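PDB 3ZXK: HIAXHD3 from Humicola insolens, which probably removes arabinofuranosyl side chains from xylan as an exo-acting GH43 arabinofuranosidase, a scaffold into which endo-xylanase activity has been engineered. Local coordinates for residues P61-N64 and N68-L71; R357-T362 and A368-T373. One frame throughout, in Å; residues are numbered along the deposited sequence.

Contact 1. Residues P61-N64 and N68-L71; sequences PRLN and NYDL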
loop_
_atom_site.group_PDB
_atom_site.type_symbol
_atom_site.label_atom_id
_atom_site.label_comp_id
_atom_site.label_asym_id
_atom_site.label_seq_id
_atom_site.Cartn_x
_atom_site.Cartn_y
_atom_site.Cartn_z
ATOM N N PRO A 61 2.701 -5.471 -11.995
ATOM C CA PRO A 61 2.071 -4.403 -12.782
ATOM C C PRO A 61 0.609 -4.647 -13.123
ATOM O O PRO A 61 -0.118 -3.667 -13.322
ATOM C CB PRO A 61 2.945 -4.312 -14.041
ATOM C CG PRO A 61 3.872 -5.492 -14.018
ATOM C CD PRO A 61 4.007 -5.873 -12.561
ATOM N N ARG A 62 0.186 -5.902 -13.228
ATOM C CA ARG A 62 -1.242 -6.217 -13.367
ATOM C C ARG A 62 -1.415 -7.524 -12.626
ATOM O O ARG A 62 -0.589 -8.422 -12.785
ATOM C CB ARG A 62 -1.642 -6.374 -14.830
ATOM C CG ARG A 62 -3.103 -6.732 -15.037
ATOM C CD ARG A 62 -3.446 -6.714 -16.519
ATOM N NE ARG A 62 -4.851 -7.067 -16.739
ATOM C CZ ARG A 62 -5.845 -6.188 -16.790
ATOM N NH1 ARG A 62 -5.591 -4.879 -16.674
ATOM N NH2 ARG A 62 -7.094 -6.620 -16.958
ATOM N N LEU A 63 -2.465 -7.639 -11.823
ATOM C CA LEU A 63 -2.644 -8.803 -10.959
ATOM C C LEU A 63 -2.982 -9.984 -11.847
ATOM O O LEU A 63 -3.897 -9.910 -12.636
ATOM C CB LEU A 63 -3.760 -8.533 -9.927
ATOM C CG LEU A 63 -3.597 -7.198 -9.155
ATOM C CD1 LEU A 63 -4.648 -7.081 -8.053
ATOM C CD2 LEU A 63 -2.209 -7.066 -8.534
ATOM N N ASN A 64 -2.238 -11.079 -11.709
ATOM C CA ASN A 64 -2.417 -12.275 -12.532
ATOM C C ASN A 64 -2.877 -13.493 -11.738
ATOM O O ASN A 64 -2.539 -14.633 -12.068
ATOM C CB ASN A 64 -1.105 -12.588 -13.267
ATOM C CG ASN A 64 0.033 -12.998 -12.320
ATOM O OD1 ASN A 64 0.242 -12.393 -11.257
ATOM N ND2 ASN A 64 0.796 -14.012 -12.731
ATOM N N ASN A 68 -11.229 -13.166 -11.095
ATOM C CA ASN A 68 -11.972 -12.247 -10.227
ATOM C C ASN A 68 -11.213 -10.945 -9.976
ATOM O O ASN A 68 -11.812 -9.975 -9.563
ATOM C CB ASN A 68 -12.360 -12.902 -8.892
ATOM C CG ASN A 68 -13.595 -13.800 -9.000
ATOM O OD1 ASN A 68 -14.411 -13.713 -9.948
ATOM N ND2 ASN A 68 -13.752 -14.664 -8.012
ATOM N N TYR A 69 -9.902 -10.935 -10.226
ATOM C CA TYR A 69 -9.120 -9.706 -10.098
ATOM C C TYR A 69 -9.424 -8.671 -11.176
ATOM O O TYR A 69 -8.976 -7.542 -11.051
ATOM C CB TYR A 69 -7.602 -10.029 -10.003
ATOM C CG TYR A 69 -7.356 -10.716 -8.685
ATOM C CD1 TYR A 69 -7.125 -9.989 -7.521
ATOM C CD2 TYR A 69 -7.481 -12.117 -8.578
ATOM C CE1 TYR A 69 -6.995 -10.635 -6.300
ATOM C CE2 TYR A 69 -7.353 -12.772 -7.349
ATOM C CZ TYR A 69 -7.097 -12.022 -6.216
ATOM O OH TYR A 69 -6.983 -12.656 -5.011
ATOM N N ASP A 70 -10.203 -9.034 -12.198
ATOM C CA ASP A 70 -10.694 -8.096 -13.212
ATOM C C ASP A 70 -12.097 -7.563 -12.879
ATOM O O ASP A 70 -12.679 -6.849 -13.704
ATOM C CB ASP A 70 -10.710 -8.772 -14.597
ATOM C CG ASP A 70 -9.328 -9.264 -15.055
ATOM O OD1 ASP A 70 -8.249 -8.780 -14.592
ATOM O OD2 ASP A 70 -9.310 -10.140 -15.954
ATOM N N LEU A 71 -12.624 -7.886 -11.679
ATOM C CA LEU A 71 -13.933 -7.401 -11.191
ATOM C C LEU A 71 -15.009 -7.593 -12.279
ATOM O O LEU A 71 -15.598 -6.627 -12.784
ATOM C CB LEU A 71 -13.831 -5.937 -10.710
ATOM C CG LEU A 71 -14.996 -5.307 -9.935
ATOM C CD1 LEU A 71 -15.288 -6.055 -8.627
ATOM C CD2 LEU A 71 -14.643 -3.858 -9.636
#
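Arg62 and Asp70 meet within one loop, their side chains crossing at about a right angle. Arg62 NH2 stands 3.4 Å from Asp70 OD1, but the oxygen lies well off the guanidinium plane, and the two flat groups are tilted 41° from one another. No N-H is aimed at the carboxylate, so this salt bridge rests on charge alone. Beside it runs an apolar contact between buried residues: Leu63 CD1 reaches Tyr69 CD1 at 3.9 Å, and Leu63 CB approaches Tyr69 CB at 4.1 Å.

The polar ends are fixed by a second shell. Arg62, its CG opposite the backbone N (chi1 179°) and its chain extended from there, carries the guanidinium over to Asp70; its NH1 bonds to Pro339 O. Asn338 ND2 serves both Asp70 OD1 and Leu63 O, while Tyr69 OH is hydrogen-bonded to Glu104 and Gly82 N. On the Asp70 side, the 3-10 turn is closed by Leu71 N donating to Asn68 O at 3.1 Å.

The loop joins strands 54-58 and 87-91 of the GH43 catalytic propeller. Its chemistry is thus divided: Leu63 and Tyr69 pack as an apolar pair, charge attraction without a directed N-H probably helps hold Arg62 near Asp70, and the directional bonds come from Asn338 and Pro339.

Contact 2. Residues R357-T362 and A368-T373; sequences RTATVT and ARNTLT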
loop_
_atom_site.group_PDB
_atom_site.type_symbol
_atom_site.label_atom_id
_atom_site.label_comp_id
_atom_site.label_asym_id
_atom_site.label_seq_id
_atom_site.Cartn_x
_atom_site.Cartn_y
_atom_site.Cartn_z
ATOM N N ARG A 357 -13.402 6.322 -19.708
ATOM C CA ARG A 357 -14.675 5.930 -20.313
ATOM C C ARG A 357 -15.425 5.019 -19.374
ATOM O O ARG A 357 -14.814 4.165 -18.751
ATOM C CB ARG A 357 -14.454 5.209 -21.644
ATOM C CG ARG A 357 -13.769 6.103 -22.678
ATOM C CD ARG A 357 -13.722 5.467 -24.043
ATOM N NE ARG A 357 -13.404 6.473 -25.062
ATOM C CZ ARG A 357 -13.092 6.177 -26.312
ATOM N NH1 ARG A 357 -13.014 4.897 -26.706
ATOM N NH2 ARG A 357 -12.819 7.170 -27.149
ATOM N N THR A 358 -16.739 5.187 -19.229
ATOM C CA THR A 358 -17.463 4.223 -18.389
ATOM C C THR A 358 -17.185 2.769 -18.833
ATOM O O THR A 358 -17.239 2.444 -20.033
ATOM C CB THR A 358 -18.971 4.508 -18.380
ATOM O OG1 THR A 358 -19.465 4.545 -19.735
ATOM C CG2 THR A 358 -19.235 5.865 -17.734
ATOM N N ALA A 359 -16.894 1.916 -17.865
ATOM C CA ALA A 359 -16.487 0.554 -18.176
ATOM C C ALA A 359 -17.473 -0.486 -17.651
ATOM O O ALA A 359 -17.417 -1.641 -18.061
ATOM C CB ALA A 359 -15.086 0.276 -17.646
ATOM N N THR A 360 -18.387 -0.070 -16.775
ATOM C CA THR A 360 -19.342 -0.992 -16.135
ATOM C C THR A 360 -20.709 -0.334 -16.033
ATOM O O THR A 360 -20.813 0.855 -15.691
ATOM C CB THR A 360 -18.902 -1.278 -14.690
ATOM O OG1 THR A 360 -17.550 -1.739 -14.689
ATOM C CG2 THR A 360 -19.786 -2.296 -14.050
ATOM N N VAL A 361 -21.749 -1.105 -16.316
ATOM C CA VAL A 361 -23.135 -0.682 -16.067
ATOM C C VAL A 361 -23.547 -1.295 -14.744
ATOM O O VAL A 361 -23.594 -2.509 -14.599
ATOM C CB VAL A 361 -24.090 -1.140 -17.212
ATOM C CG1 VAL A 361 -25.556 -0.842 -16.869
ATOM C CG2 VAL A 361 -23.651 -0.497 -18.523
ATOM N N THR A 362 -23.822 -0.430 -13.773
ATOM C CA THR A 362 -24.138 -0.837 -12.403
ATOM C C THR A 362 -24.774 0.339 -11.641
ATOM O O THR A 362 -24.569 1.509 -12.017
ATOM C CB THR A 362 -22.865 -1.353 -11.660
ATOM O OG1 THR A 362 -23.218 -1.871 -10.374
ATOM C CG2 THR A 362 -21.802 -0.256 -11.504
ATOM N N ALA A 368 -18.027 -1.095 -9.899
ATOM C CA ALA A 368 -17.519 -0.350 -11.076
ATOM C C ALA A 368 -16.055 -0.617 -11.332
ATOM O O ALA A 368 -15.256 -0.468 -10.410
ATOM C CB ALA A 368 -17.742 1.155 -10.929
ATOM N N ARG A 369 -15.694 -0.886 -12.588
ATOM C CA ARG A 369 -14.294 -1.001 -12.977
ATOM C C ARG A 369 -13.756 0.404 -13.168
ATOM O O ARG A 369 -14.514 1.366 -13.358
ATOM C CB ARG A 369 -14.156 -1.781 -14.284
ATOM C CG ARG A 369 -14.411 -3.249 -14.132
ATOM C CD ARG A 369 -14.501 -3.915 -15.495
ATOM N NE ARG A 369 -14.315 -5.346 -15.387
ATOM C CZ ARG A 369 -14.242 -6.185 -16.420
ATOM N NH1 ARG A 369 -14.362 -5.739 -17.665
ATOM N NH2 ARG A 369 -14.038 -7.476 -16.195
ATOM N N ASN A 370 -12.432 0.493 -13.075
ATOM C CA ASN A 370 -11.692 1.718 -13.395
ATOM C C ASN A 370 -11.922 2.863 -12.425
ATOM O O ASN A 370 -11.950 4.009 -12.803
ATOM C CB ASN A 370 -11.913 2.162 -14.875
ATOM C CG ASN A 370 -11.260 1.204 -15.868
ATOM O OD1 ASN A 370 -10.885 0.077 -15.513
ATOM N ND2 ASN A 370 -11.108 1.644 -17.108
ATOM N N THR A 371 -12.032 2.543 -11.141
ATOM C CA THR A 371 -11.869 3.537 -10.086
ATOM C C THR A 371 -10.369 3.658 -9.748
ATOM O O THR A 371 -9.739 2.678 -9.390
ATOM C CB THR A 371 -12.739 3.169 -8.870
ATOM O OG1 THR A 371 -14.105 3.157 -9.259
ATOM C CG2 THR A 371 -12.560 4.177 -7.722
ATOM N N LEU A 372 -9.819 4.860 -9.904
ATOM C CA LEU A 372 -8.375 5.098 -9.744
ATOM C C LEU A 372 -8.177 5.704 -8.367
ATOM O O LEU A 372 -8.827 6.700 -8.032
ATOM C CB LEU A 372 -7.895 6.077 -10.796
ATOM C CG LEU A 372 -6.364 6.237 -10.895
ATOM C CD1 LEU A 372 -5.624 4.995 -11.396
ATOM C CD2 LEU A 372 -5.954 7.426 -11.765
ATOM N N THR A 373 -7.283 5.118 -7.581
ATOM C CA THR A 373 -7.135 5.497 -6.171
ATOM C C THR A 373 -5.702 5.847 -5.799
ATOM O O THR A 373 -4.715 5.513 -6.513
ATOM C CB THR A 373 -7.648 4.393 -5.215
ATOM O OG1 THR A 373 -6.728 3.296 -5.171
ATOM C CG2 THR A 373 -9.050 3.891 -5.635
HETATM O O HOH W 1 -12.498 4.192 -17.264
HETATM O O HOH W 2 -16.807 2.016 -14.902
HETATM O O HOH W 3 -15.385 -3.304 -18.843
#
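Thr360 and Ala368 bring their CA atoms within 5.4 Å, and Ala359 CA lies 5.9 Å from Arg369 CA; around these residues the backbones run in roughly opposite directions, before 371-373 diverges. They do not pair as a regular sheet, however; water joins the backbones. Water 2 accepts from Ala359 N at 3.0 Å and donates to Arg369 O at 2.8 Å, bridging the two loop backbones.

The direct bond comes from a side chain. Arg369 N donates to Thr360 OG1 at 2.9 Å, in a nearly straight bond (N-H...O 164°). Thr360 holds OG1 beside its own backbone N (chi1 -54°), which turns the hydroxyl oxygen to the facing segment, where the CB, CG and CD of Arg369 also pass close by it. A valine in its place would probably leave Arg369 N without this acceptor and the two segments without their direct hydrogen bond. Next to this bond, Ala359 CB packs on Arg369 CB at 4.0 Å. Farther along the extended arginine, water 3 sits in the guanidinium plane at its edge, accepting from Arg369 NH1 at 2.9 Å and donating to Ala359 O at 2.7 Å. Water 1 lies between Arg357 O and Asn370 ND2, accepting from the latter, while Asn370 OD1 takes the amide of Asp340.

The segments belong to the concanavalin A-like domain and link its two sheets: 357-362 leaves strand 354-357 of one, and 368-373 enters strand 372-375 of the other. Strand 509-516, neighbour of 372-375, borders both, with Phe515 touching Thr362 and Ala368, and the backbone of Ser516 bonded to those of Thr360 and Thr362.

Contacts 1 and 2 follow one another along the chain, one in the GH43 catalytic part and the other in the concanavalin A-like part, with their centres 14 Å apart. Arg369 couples them directly: its NE probably donates to Leu71 O at 3.2 Å, with a weak hydrogen bond to Asp70 O. Leu71 CD2 also packs on Ala368 O at 3.5 Å. The run Asn338 to Asp340 makes a second connection, bonding Asp70 at one end and Asn370 at the other. Contact 1 stands back from the bound glycan, the Tyr69 side chain about 13 Å from a xylopyranose; together the contacts show the two parts meeting through Arg369 and the run Asn338-Asp340.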